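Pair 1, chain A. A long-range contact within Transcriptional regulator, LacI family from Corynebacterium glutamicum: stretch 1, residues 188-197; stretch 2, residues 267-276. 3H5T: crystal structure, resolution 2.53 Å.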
# COMPACT_ATOMS: atom_id res chain seq x y z
N GLY A 188 29.74 0.88 0.96
CA GLY A 188 30.60 1.47 1.96
C GLY A 188 30.07 2.62 2.80
O GLY A 188 30.85 3.34 3.42
N HIS A 189 28.75 2.81 2.83
CA HIS A 189 28.18 3.89 3.63
C HIS A 189 28.08 3.48 5.10
O HIS A 189 27.69 2.36 5.41
CB HIS A 189 26.80 4.27 3.10
CG HIS A 189 26.83 4.97 1.77
ND1 HIS A 189 26.87 6.35 1.67
CD2 HIS A 189 26.81 4.50 0.51
CE1 HIS A 189 26.87 6.69 0.39
NE2 HIS A 189 26.84 5.59 -0.33
N ARG A 190 28.46 4.38 6.00
CA ARG A 190 28.40 4.10 7.44
C ARG A 190 27.69 5.24 8.18
O ARG A 190 27.19 5.05 9.28
CB ARG A 190 29.81 3.89 8.01
CG ARG A 190 30.55 2.67 7.45
CD ARG A 190 29.89 1.36 7.84
NE ARG A 190 30.59 0.19 7.30
CZ ARG A 190 30.69 -0.10 6.00
NH1 ARG A 190 30.13 0.70 5.10
NH2 ARG A 190 31.35 -1.18 5.60
N LYS A 191 27.68 6.42 7.58
CA LYS A 191 27.00 7.56 8.19
C LYS A 191 25.63 7.59 7.54
O LYS A 191 25.36 8.39 6.64
CB LYS A 191 27.77 8.85 7.92
CG LYS A 191 29.13 8.91 8.63
CD LYS A 191 29.57 10.34 8.90
CE LYS A 191 30.78 10.36 9.82
NZ LYS A 191 31.15 11.75 10.23
N ILE A 192 24.76 6.70 8.00
CA ILE A 192 23.42 6.55 7.47
C ILE A 192 22.33 7.12 8.37
O ILE A 192 22.40 7.02 9.59
CB ILE A 192 23.12 5.06 7.21
CG1 ILE A 192 24.26 4.45 6.38
CG2 ILE A 192 21.79 4.91 6.46
CD1 ILE A 192 24.23 2.94 6.32
N GLY A 193 21.33 7.74 7.74
CA GLY A 193 20.21 8.29 8.46
C GLY A 193 18.98 7.51 8.02
O GLY A 193 19.00 6.90 6.94
N ILE A 194 17.93 7.50 8.83
CA ILE A 194 16.70 6.78 8.50
C ILE A 194 15.50 7.71 8.60
O ILE A 194 15.45 8.57 9.47
CB ILE A 194 16.49 5.58 9.45
CG1 ILE A 194 17.61 4.56 9.27
CG2 ILE A 194 15.14 4.94 9.19
CD1 ILE A 194 17.55 3.37 10.22
N LEU A 195 14.53 7.53 7.69
CA LEU A 195 13.31 8.34 7.69
C LEU A 195 12.10 7.42 7.76
O LEU A 195 12.07 6.38 7.09
CB LEU A 195 13.23 9.21 6.43
CG LEU A 195 14.21 10.38 6.35
CD1 LEU A 195 14.04 11.13 5.04
CD2 LEU A 195 13.97 11.30 7.52
N SER A 196 11.10 7.80 8.54
CA SER A 196 9.89 7.00 8.70
C SER A 196 8.63 7.82 8.77
O SER A 196 8.67 9.03 8.99
CB SER A 196 9.96 6.18 9.99
OG SER A 196 10.83 5.07 9.86
N ILE A 197 7.50 7.15 8.57
CA ILE A 197 6.21 7.82 8.70
C ILE A 197 5.67 7.42 10.08
O ILE A 197 6.40 6.82 10.87
CB ILE A 197 5.24 7.46 7.54
CG1 ILE A 197 5.16 5.95 7.31
CG2 ILE A 197 5.71 8.14 6.25
CD1 ILE A 197 4.09 5.57 6.32
N PRO A 267 24.61 17.06 8.37
CA PRO A 267 25.20 17.31 7.05
C PRO A 267 26.27 16.32 6.62
O PRO A 267 26.65 16.26 5.45
CB PRO A 267 25.75 18.73 7.19
CG PRO A 267 24.91 19.34 8.27
CD PRO A 267 24.82 18.21 9.26
N ASP A 268 26.75 15.54 7.58
CA ASP A 268 27.79 14.56 7.32
C ASP A 268 27.27 13.24 6.73
O ASP A 268 28.05 12.43 6.24
CB ASP A 268 28.55 14.28 8.61
CG ASP A 268 27.63 13.98 9.78
OD1 ASP A 268 26.81 14.87 10.14
OD2 ASP A 268 27.71 12.87 10.33
N LEU A 269 25.95 13.02 6.79
CA LEU A 269 25.36 11.78 6.27
C LEU A 269 25.65 11.58 4.78
O LEU A 269 25.57 12.51 3.98
CB LEU A 269 23.84 11.76 6.50
CG LEU A 269 23.31 11.64 7.94
CD1 LEU A 269 21.79 11.74 7.91
CD2 LEU A 269 23.74 10.33 8.57
N THR A 270 25.97 10.34 4.42
CA THR A 270 26.27 10.00 3.04
C THR A 270 25.11 9.24 2.39
O THR A 270 25.04 9.15 1.16
CB THR A 270 27.55 9.13 2.95
OG1 THR A 270 27.33 7.88 3.61
CG2 THR A 270 28.72 9.85 3.61
N ALA A 271 24.22 8.70 3.21
CA ALA A 271 23.07 7.95 2.70
C ALA A 271 21.86 8.06 3.61
O ALA A 271 22.00 8.26 4.82
CB ALA A 271 23.45 6.48 2.52
N VAL A 272 20.67 7.91 3.02
CA VAL A 272 19.43 7.97 3.78
C VAL A 272 18.50 6.83 3.36
O VAL A 272 18.11 6.74 2.20
CB VAL A 272 18.68 9.31 3.54
CG1 VAL A 272 17.25 9.23 4.07
CG2 VAL A 272 19.43 10.45 4.22
N LEU A 273 18.17 5.96 4.31
CA LEU A 273 17.27 4.85 4.03
C LEU A 273 15.86 5.22 4.48
O LEU A 273 15.63 5.53 5.64
CB LEU A 273 17.72 3.57 4.77
CG LEU A 273 16.79 2.36 4.60
CD1 LEU A 273 17.59 1.08 4.69
CD2 LEU A 273 15.70 2.39 5.66
N CYS A 274 14.92 5.18 3.54
CA CYS A 274 13.52 5.50 3.81
C CYS A 274 12.67 4.26 3.97
O CYS A 274 12.89 3.24 3.32
CB CYS A 274 12.95 6.35 2.68
SG CYS A 274 13.76 7.90 2.45
N THR A 275 11.67 4.37 4.83
CA THR A 275 10.74 3.30 5.11
C THR A 275 9.65 3.22 4.04
O THR A 275 8.97 2.19 3.89
CB THR A 275 10.10 3.52 6.48
OG1 THR A 275 11.05 3.20 7.51
CG2 THR A 275 8.86 2.67 6.65
N VAL A 276 9.49 4.30 3.28
CA VAL A 276 8.48 4.35 2.23
C VAL A 276 8.92 5.26 1.08
O VAL A 276 9.52 6.31 1.32
CB VAL A 276 7.13 4.84 2.86
CG1 VAL A 276 6.69 6.16 2.23
CG2 VAL A 276 6.09 3.78 2.71

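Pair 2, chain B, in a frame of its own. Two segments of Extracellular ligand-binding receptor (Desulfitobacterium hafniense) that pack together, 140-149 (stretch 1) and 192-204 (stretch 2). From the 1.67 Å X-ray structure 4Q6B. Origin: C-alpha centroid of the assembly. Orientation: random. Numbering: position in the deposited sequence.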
# COMPACT_ATOMS: atom_id res chain seq x y z
N GLN B 140 3.44 -5.75 23.13
CA GLN B 140 2.38 -6.69 23.50
C GLN B 140 2.90 -7.97 24.17
O GLN B 140 2.12 -8.80 24.61
CB GLN B 140 1.46 -6.99 22.32
CG GLN B 140 0.72 -5.76 21.84
CD GLN B 140 -0.27 -5.29 22.87
OE1 GLN B 140 -1.21 -6.01 23.21
NE2 GLN B 140 -0.07 -4.09 23.40
N GLY B 141 4.20 -8.13 24.26
CA GLY B 141 4.72 -9.27 25.03
C GLY B 141 5.12 -10.46 24.15
O GLY B 141 5.37 -11.55 24.68
N HIS B 142 5.20 -10.28 22.84
CA HIS B 142 5.71 -11.35 22.01
C HIS B 142 7.20 -11.53 22.18
O HIS B 142 7.93 -10.56 22.26
CB HIS B 142 5.35 -11.13 20.56
CG HIS B 142 3.89 -11.27 20.30
ND1 HIS B 142 3.32 -12.45 19.91
CD2 HIS B 142 2.88 -10.39 20.43
CE1 HIS B 142 2.02 -12.29 19.79
NE2 HIS B 142 1.73 -11.04 20.10
N GLU B 143 7.63 -12.78 22.24
CA GLU B 143 9.06 -13.09 22.38
C GLU B 143 9.59 -14.14 21.41
O GLU B 143 10.79 -14.15 21.12
CB GLU B 143 9.36 -13.59 23.80
CG GLU B 143 8.90 -12.61 24.88
CD GLU B 143 9.57 -12.80 26.22
OE1 GLU B 143 10.25 -13.82 26.42
OE2 GLU B 143 9.42 -11.90 27.07
N ARG B 144 8.73 -15.09 21.00
CA ARG B 144 9.15 -16.25 20.18
C ARG B 144 8.11 -16.41 19.06
O ARG B 144 6.98 -16.77 19.34
CB ARG B 144 9.20 -17.52 21.02
CG ARG B 144 10.08 -17.41 22.28
CD ARG B 144 10.61 -18.76 22.83
NE ARG B 144 12.06 -18.75 22.63
CZ ARG B 144 12.81 -19.76 22.18
NH1 ARG B 144 12.28 -20.95 21.92
NH2 ARG B 144 14.11 -19.56 22.02
N MSE B 145 8.47 -16.12 17.81
CA MSE B 145 7.45 -16.10 16.77
C MSE B 145 7.85 -17.00 15.59
O MSE B 145 9.03 -17.37 15.41
CB MSE B 145 7.19 -14.66 16.29
CG MSE B 145 6.47 -13.80 17.36
SE MSE B 145 6.05 -12.09 16.65
CE MSE B 145 4.70 -12.63 15.32
N VAL B 146 6.86 -17.34 14.76
CA VAL B 146 7.08 -18.13 13.53
C VAL B 146 6.77 -17.26 12.31
O VAL B 146 5.89 -16.43 12.37
CB VAL B 146 6.18 -19.40 13.51
CG1 VAL B 146 6.15 -20.08 12.12
CG2 VAL B 146 6.66 -20.44 14.54
N ILE B 147 7.49 -17.44 11.21
CA ILE B 147 7.20 -16.66 10.00
C ILE B 147 6.80 -17.64 8.90
O ILE B 147 7.56 -18.56 8.57
CB ILE B 147 8.41 -15.82 9.51
CG1 ILE B 147 8.77 -14.72 10.53
CG2 ILE B 147 8.12 -15.13 8.15
CD1 ILE B 147 10.06 -14.00 10.14
N TYR B 148 5.60 -17.46 8.33
CA TYR B 148 5.16 -18.24 7.15
C TYR B 148 5.37 -17.31 5.98
O TYR B 148 4.84 -16.21 5.98
CB TYR B 148 3.66 -18.57 7.26
CG TYR B 148 3.07 -19.32 6.08
CD1 TYR B 148 3.74 -20.40 5.49
CD2 TYR B 148 1.80 -19.01 5.61
CE1 TYR B 148 3.17 -21.13 4.40
CE2 TYR B 148 1.22 -19.71 4.57
CZ TYR B 148 1.90 -20.78 3.97
OH TYR B 148 1.34 -21.47 2.92
N TYR B 149 6.16 -17.70 4.99
CA TYR B 149 6.50 -16.73 3.95
C TYR B 149 6.41 -17.33 2.54
O TYR B 149 6.43 -18.54 2.39
CB TYR B 149 7.90 -16.14 4.18
CG TYR B 149 9.00 -17.12 3.96
CD1 TYR B 149 9.73 -17.13 2.76
CD2 TYR B 149 9.33 -18.05 4.94
CE1 TYR B 149 10.70 -18.07 2.53
CE2 TYR B 149 10.31 -18.98 4.72
CZ TYR B 149 11.00 -18.98 3.54
OH TYR B 149 11.99 -19.91 3.34
N LYS B 192 5.69 -28.85 16.95
CA LYS B 192 7.07 -28.40 17.06
C LYS B 192 7.10 -26.97 17.57
O LYS B 192 7.88 -26.65 18.47
CB LYS B 192 7.77 -28.51 15.71
CG LYS B 192 9.17 -27.95 15.74
CD LYS B 192 9.88 -28.17 14.42
CE LYS B 192 9.31 -27.27 13.34
NZ LYS B 192 10.40 -26.87 12.40
N TRP B 193 6.26 -26.11 17.00
CA TRP B 193 6.17 -24.73 17.46
C TRP B 193 5.79 -24.61 18.95
O TRP B 193 6.30 -23.74 19.68
CB TRP B 193 5.16 -23.98 16.61
CG TRP B 193 5.49 -23.95 15.16
CD1 TRP B 193 6.72 -24.12 14.58
CD2 TRP B 193 4.56 -23.74 14.09
NE1 TRP B 193 6.61 -24.02 13.21
CE2 TRP B 193 5.30 -23.76 12.89
CE3 TRP B 193 3.18 -23.51 14.03
CZ2 TRP B 193 4.69 -23.58 11.64
CZ3 TRP B 193 2.58 -23.32 12.78
CH2 TRP B 193 3.32 -23.39 11.61
N GLN B 194 4.90 -25.47 19.43
CA GLN B 194 4.58 -25.43 20.86
C GLN B 194 5.81 -25.76 21.69
O GLN B 194 6.04 -25.15 22.73
CB GLN B 194 3.42 -26.39 21.18
CG GLN B 194 2.10 -25.89 20.61
CD GLN B 194 1.00 -26.93 20.73
OE1 GLN B 194 0.30 -27.23 19.76
NE2 GLN B 194 0.86 -27.49 21.92
N ALA B 195 6.61 -26.72 21.23
CA ALA B 195 7.80 -27.12 21.98
C ALA B 195 8.83 -25.97 22.02
O ALA B 195 9.62 -25.88 22.97
CB ALA B 195 8.40 -28.41 21.36
N PHE B 196 8.79 -25.11 21.01
CA PHE B 196 9.68 -23.95 20.93
C PHE B 196 9.09 -22.76 21.66
O PHE B 196 9.71 -21.70 21.70
CB PHE B 196 9.87 -23.47 19.48
CG PHE B 196 10.70 -24.37 18.62
CD1 PHE B 196 11.64 -25.23 19.17
CD2 PHE B 196 10.51 -24.37 17.25
CE1 PHE B 196 12.39 -26.06 18.36
CE2 PHE B 196 11.26 -25.20 16.44
CZ PHE B 196 12.20 -26.04 17.00
N GLY B 197 7.88 -22.88 22.16
CA GLY B 197 7.30 -21.79 22.93
C GLY B 197 6.72 -20.68 22.09
O GLY B 197 6.70 -19.54 22.54
N MSE B 198 6.23 -21.02 20.90
CA MSE B 198 5.68 -20.03 20.00
C MSE B 198 4.57 -19.21 20.59
O MSE B 198 3.68 -19.76 21.24
CB MSE B 198 5.10 -20.70 18.73
CG MSE B 198 4.32 -19.72 17.84
SE MSE B 198 3.47 -20.70 16.33
CE MSE B 198 2.13 -21.72 17.33
N ASP B 199 4.59 -17.90 20.33
CA ASP B 199 3.50 -17.04 20.82
C ASP B 199 2.83 -16.20 19.75
O ASP B 199 1.95 -15.39 20.05
CB ASP B 199 3.96 -16.16 22.00
CG ASP B 199 5.13 -15.26 21.66
OD1 ASP B 199 6.02 -15.08 22.54
OD2 ASP B 199 5.17 -14.69 20.54
N GLY B 200 3.23 -16.37 18.50
CA GLY B 200 2.60 -15.63 17.42
C GLY B 200 3.16 -16.06 16.09
O GLY B 200 4.29 -16.58 16.02
N ILE B 201 2.39 -15.82 15.03
CA ILE B 201 2.82 -16.08 13.65
C ILE B 201 2.71 -14.83 12.80
O ILE B 201 1.63 -14.19 12.76
CB ILE B 201 1.98 -17.20 13.01
CG1 ILE B 201 2.14 -18.47 13.80
CG2 ILE B 201 2.45 -17.46 11.57
CD1 ILE B 201 1.09 -19.58 13.47
N PHE B 202 3.80 -14.49 12.11
CA PHE B 202 3.77 -13.44 11.11
C PHE B 202 3.66 -14.09 9.72
O PHE B 202 4.48 -14.92 9.33
CB PHE B 202 5.04 -12.62 11.17
CG PHE B 202 5.06 -11.51 10.17
CD1 PHE B 202 4.13 -10.50 10.22
CD2 PHE B 202 5.97 -11.54 9.13
CE1 PHE B 202 4.12 -9.49 9.26
CE2 PHE B 202 5.98 -10.52 8.16
CZ PHE B 202 5.05 -9.50 8.23
N ILE B 203 2.63 -13.70 8.99
CA ILE B 203 2.37 -14.23 7.67
C ILE B 203 2.88 -13.23 6.63
O ILE B 203 2.30 -12.18 6.44
CB ILE B 203 0.87 -14.44 7.49
CG1 ILE B 203 0.33 -15.35 8.60
CG2 ILE B 203 0.56 -15.01 6.11
CD1 ILE B 203 -1.18 -15.32 8.75
N ALA B 204 3.94 -13.61 5.95
CA ALA B 204 4.59 -12.79 4.95
C ALA B 204 4.21 -13.33 3.59
O ALA B 204 5.02 -13.49 2.70
CB ALA B 204 6.09 -12.79 5.13

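The sharpest difference lies at one superposed position, Gly193(A) in pair 1 and Val146(B) in pair 2. An ideal CB built on Gly193(A) would fall 2.6 Å from CD1 of Leu269(A), a clash: the leucine already fills that space. In pair 2 the valine fills it instead, covered over 110 Å² by the other stretch. Its CG2 lies 3.7 Å from SE of the selenomethionine Met198(B), the counterpart of Leu269(A), and 3.6 Å from the centroid of the five-membered ring of Trp193(B), only 7° off the ring normal, a CH-pi contact over the face.

The frame around this exchange is the same. Fourteen central residues superpose with an RMSD of 0.6 Å, and each pair brings two parallel strands to a closest approach of 4.6 Å, their axes crossing at -27° in pair 1 and -26° in pair 2. The hydrogen-bond ladder also matches: Leu273(A) N to Gly193(A) O at 2.9 Å and Leu195(A) N to Leu273(A) O at 3.1 Å correspond to Phe202(B) N to Val146(B) O at 2.9 Å and Tyr148(B) N to Phe202(B) O at 3.0 Å. Buried areas are close, 793 and 812 Å².

A second exchange runs the other way. Ala271(A) matches Gly200(B). The alanine CB sits 3.9 Å from the centroid of the His189(A) ring, over its face. On Gly200(B) an ideal CB would clash at 2.9 Å with ND1 of His142(B), the matching histidine, and crowd CE of selenomethionine Met145(B) at 3.3 Å.

Both histidines use ND1 to reach matching polar residues. His189(A) ND1 and Thr270(A) OG1 are hydrogen-bonded at 2.5 Å, whereas His142(B) ND1 donates to Asp199(B) OD2 at 3.0 Å. The carboxylate does more than the hydroxyl: its OD1 also accepts from Glu143(B) N at 2.8 Å and from Arg144(B) N at 3.1 Å, tying down the approach to the strand.

At the next matched basic position the chains diverge. Lys191(A) forms a long salt bridge, NZ to Asp268(A) OD2 at 3.6 Å. Arg144(B) instead donates from NH1 to the backbone O of Phe196(B) at 2.7 Å, and the position matching Asp268(A) is Gly197(B), which follows a helix in a Schellman motif.

Further along, Ile194(A) and Ile147(B) coincide, with side-chain centres 0.2 Å apart. Their CG2 atoms meet different partners at similar range: Leu273(A) CD2 lies 4.4 Å from Ile194(A) CG2, and Phe202(B) CD2 lies 4.3 Å from Ile147(B) CG2.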